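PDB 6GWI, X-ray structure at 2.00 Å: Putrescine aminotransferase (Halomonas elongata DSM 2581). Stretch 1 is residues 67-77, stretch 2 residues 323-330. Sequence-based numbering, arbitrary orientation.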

# COMPACT_ATOMS: atom_id res chain seq x y z
N GLU B 67 -3.96 23.79 -9.06
CA GLU B 67 -4.70 23.72 -7.81
C GLU B 67 -4.29 22.51 -6.98
O GLU B 67 -4.24 22.58 -5.75
CB GLU B 67 -6.20 23.69 -8.07
CG GLU B 67 -6.77 24.94 -8.73
CD GLU B 67 -6.95 24.78 -10.22
OE1 GLU B 67 -6.20 23.99 -10.83
OE2 GLU B 67 -7.84 25.44 -10.79
N LEU B 68 -4.02 21.38 -7.64
CA LEU B 68 -3.59 20.19 -6.91
C LEU B 68 -2.19 20.39 -6.34
O LEU B 68 -1.90 19.94 -5.22
CB LEU B 68 -3.63 18.96 -7.81
CG LEU B 68 -5.00 18.52 -8.33
CD1 LEU B 68 -4.86 17.17 -9.02
CD2 LEU B 68 -6.04 18.44 -7.22
N VAL B 69 -1.31 21.05 -7.09
CA VAL B 69 0.03 21.36 -6.57
C VAL B 69 -0.09 22.26 -5.35
O VAL B 69 0.59 22.05 -4.34
CB VAL B 69 0.89 22.01 -7.67
CG1 VAL B 69 2.30 22.27 -7.15
CG2 VAL B 69 0.93 21.13 -8.91
N GLU B 70 -0.93 23.28 -5.44
CA GLU B 70 -1.08 24.22 -4.33
C GLU B 70 -1.69 23.53 -3.11
O GLU B 70 -1.30 23.83 -1.97
CB GLU B 70 -1.92 25.42 -4.77
CG GLU B 70 -1.27 26.24 -5.88
CD GLU B 70 -2.21 27.28 -6.47
OE1 GLU B 70 -1.70 28.27 -7.05
OE2 GLU B 70 -3.44 27.14 -6.35
N ALA B 71 -2.63 22.61 -3.32
CA ALA B 71 -3.23 21.90 -2.19
C ALA B 71 -2.19 21.09 -1.43
O ALA B 71 -2.18 21.08 -0.20
CB ALA B 71 -4.36 21.00 -2.68
N ALA B 72 -1.30 20.40 -2.16
CA ALA B 72 -0.24 19.64 -1.51
C ALA B 72 0.74 20.56 -0.79
O ALA B 72 1.09 20.33 0.37
CB ALA B 72 0.49 18.77 -2.54
N THR B 73 1.20 21.61 -1.48
CA THR B 73 2.17 22.51 -0.88
C THR B 73 1.63 23.12 0.41
O THR B 73 2.34 23.19 1.41
CB THR B 73 2.55 23.61 -1.87
OG1 THR B 73 3.10 23.03 -3.06
CG2 THR B 73 3.58 24.56 -1.26
N ALA B 74 0.37 23.57 0.39
CA ALA B 74 -0.21 24.21 1.57
C ALA B 74 -0.30 23.25 2.74
O ALA B 74 -0.02 23.63 3.89
CB ALA B 74 -1.59 24.78 1.23
N GLN B 75 -0.70 22.00 2.49
CA GLN B 75 -0.82 21.03 3.57
C GLN B 75 0.54 20.61 4.10
O GLN B 75 0.72 20.43 5.31
CB GLN B 75 -1.60 19.79 3.11
CG GLN B 75 -1.85 18.77 4.23
CD GLN B 75 -2.57 19.38 5.42
OE1 GLN B 75 -2.22 19.12 6.58
NE2 GLN B 75 -3.58 20.18 5.14
N LEU B 76 1.52 20.45 3.20
CA LEU B 76 2.87 20.08 3.64
C LEU B 76 3.47 21.14 4.55
O LEU B 76 4.23 20.82 5.46
CB LEU B 76 3.76 19.86 2.42
CG LEU B 76 3.52 18.58 1.63
CD1 LEU B 76 4.12 18.70 0.24
CD2 LEU B 76 4.12 17.40 2.35
N GLU B 77 3.11 22.41 4.33
CA GLU B 77 3.61 23.49 5.17
C GLU B 77 2.89 23.53 6.51
O GLU B 77 3.45 24.05 7.49
CB GLU B 77 3.45 24.83 4.46
CG GLU B 77 4.40 25.01 3.30
CD GLU B 77 4.10 26.23 2.45
OE1 GLU B 77 2.99 26.79 2.56
OE2 GLU B 77 4.99 26.63 1.67
N HIS B 323 -3.19 9.85 5.05
CA HIS B 323 -2.08 10.79 4.98
C HIS B 323 -2.57 12.20 4.67
O HIS B 323 -3.18 12.42 3.61
CB HIS B 323 -1.08 10.35 3.90
CG HIS B 323 0.21 11.11 3.95
ND1 HIS B 323 0.32 12.42 3.52
CD2 HIS B 323 1.44 10.75 4.38
CE1 HIS B 323 1.57 12.83 3.69
NE2 HIS B 323 2.27 11.83 4.21
N PRO B 324 -2.33 13.18 5.55
CA PRO B 324 -3.02 14.47 5.40
C PRO B 324 -2.68 15.20 4.11
O PRO B 324 -3.56 15.87 3.55
CB PRO B 324 -2.57 15.26 6.64
CG PRO B 324 -1.28 14.62 7.05
CD PRO B 324 -1.42 13.17 6.71
N THR B 325 -1.45 15.09 3.61
CA THR B 325 -1.12 15.75 2.35
C THR B 325 -1.80 15.06 1.18
O THR B 325 -2.33 15.73 0.28
CB THR B 325 0.40 15.80 2.16
OG1 THR B 325 1.00 16.53 3.24
CG2 THR B 325 0.76 16.48 0.84
N CYS B 326 -1.79 13.73 1.16
CA CYS B 326 -2.50 13.00 0.10
C CYS B 326 -4.00 13.26 0.17
O CYS B 326 -4.65 13.41 -0.87
CB CYS B 326 -2.20 11.51 0.22
SG CYS B 326 -0.44 11.10 0.14
N ALA B 327 -4.56 13.30 1.38
CA ALA B 327 -5.99 13.57 1.53
C ALA B 327 -6.33 14.98 1.07
O ALA B 327 -7.39 15.21 0.47
CB ALA B 327 -6.41 13.37 2.99
N ALA B 328 -5.48 15.96 1.40
CA ALA B 328 -5.70 17.33 0.94
C ALA B 328 -5.75 17.39 -0.58
O ALA B 328 -6.58 18.12 -1.15
CB ALA B 328 -4.59 18.23 1.47
N VAL B 329 -4.87 16.66 -1.26
CA VAL B 329 -4.86 16.65 -2.72
C VAL B 329 -6.10 15.95 -3.26
O VAL B 329 -6.72 16.41 -4.23
CB VAL B 329 -3.56 15.99 -3.23
CG1 VAL B 329 -3.69 15.59 -4.69
CG2 VAL B 329 -2.41 16.95 -3.06
N ALA B 330 -6.46 14.80 -2.68
CA ALA B 330 -7.66 14.09 -3.12
C ALA B 330 -8.90 14.96 -2.95
O ALA B 330 -9.76 15.02 -3.84
CB ALA B 330 -7.80 12.78 -2.35

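The segment 323-330 enters a helix at P324 and packs that helix against the helix of residues 67-77, which lies about 250 residues or more away in sequence. The two axes run roughly antiparallel, at 149° between their N-to-C directions, and approach to 8.2 Å. No hydrogen bond crosses between the stretches, so the contact rests on packing alone, and 401 Å² of surface is buried, both sides summed.

H323 precedes the helix and makes no contact with the other segment. Its role here is to cap: ND1 accepts from T325 N at 3.2 Å and from C326 N at 3.4 Å. Both bonds are weak, the first being strongly bent with an angle of 131° at the hydrogen, but together they occupy amides of the first turn, which have no preceding helical carbonyl to bind. The imidazole is further held through NE2, which is hydrogen-bonded elsewhere in the structure.

P324 opens the helix and meets the long side chain of Q75. The nearest approach is between Q75 CG and the carbonyl P324 O, at 3.4 Å. That oxygen is already used within its own helix, where it accepts from A328 N at 2.9 Å, so the methylene of Q75 lies against a carbonyl engaged in the helical pattern.

T325 touches three residues of the first helix: A72, Q75 and L76. Its CA lies 5.4 Å from the CA of Q75, and Q75 CG comes to 3.6 Å from T325 CA, so the glutamine side chain passes close over the threonine backbone. The threonine methyl, T325 CG2, lies 3.9 Å from A72 O and 4.1 Å from A72 CB, and 3.6 Å from L76 CG; T325 OG1 is 3.4 Å from L76 CD2. This is a van der Waals contact, and the polar needs of OG1 are met by a hydrogen bond elsewhere in the structure.

C326 and A327 make no contact with the first helix. The CA-to-CB bond of C326 points away from it and that of A327 sideways, as the helix turns these positions off the shared surface.

One turn after P324, A328 returns to the interface with its CA-to-CB bond directed toward the other helix. Its methyl meets the aliphatic start of Q75, with A328 CB to Q75 CB at 3.8 Å, while A71 CB lies 3.9 Å from the carbonyl A328 O. Both CA-to-CB bonds, of A71 and A328, point toward the opposing helix, and each methyl meets its surface.

V329 has the largest covered area of the segment, 74 Å². Its CA is 5.5 Å from the CA of A71, and A71 CB approaches V329 CA to 4.4 Å. The tightest apolar contact joins V329 CG2 to A72 CB at 3.5 Å. L68 adds a looser flank: its CD2 reaches V329 O at 3.7 Å and V329 CG1 at 4.5 Å. With A330, whose CA-to-CB bond points away, the segment ends without further contact.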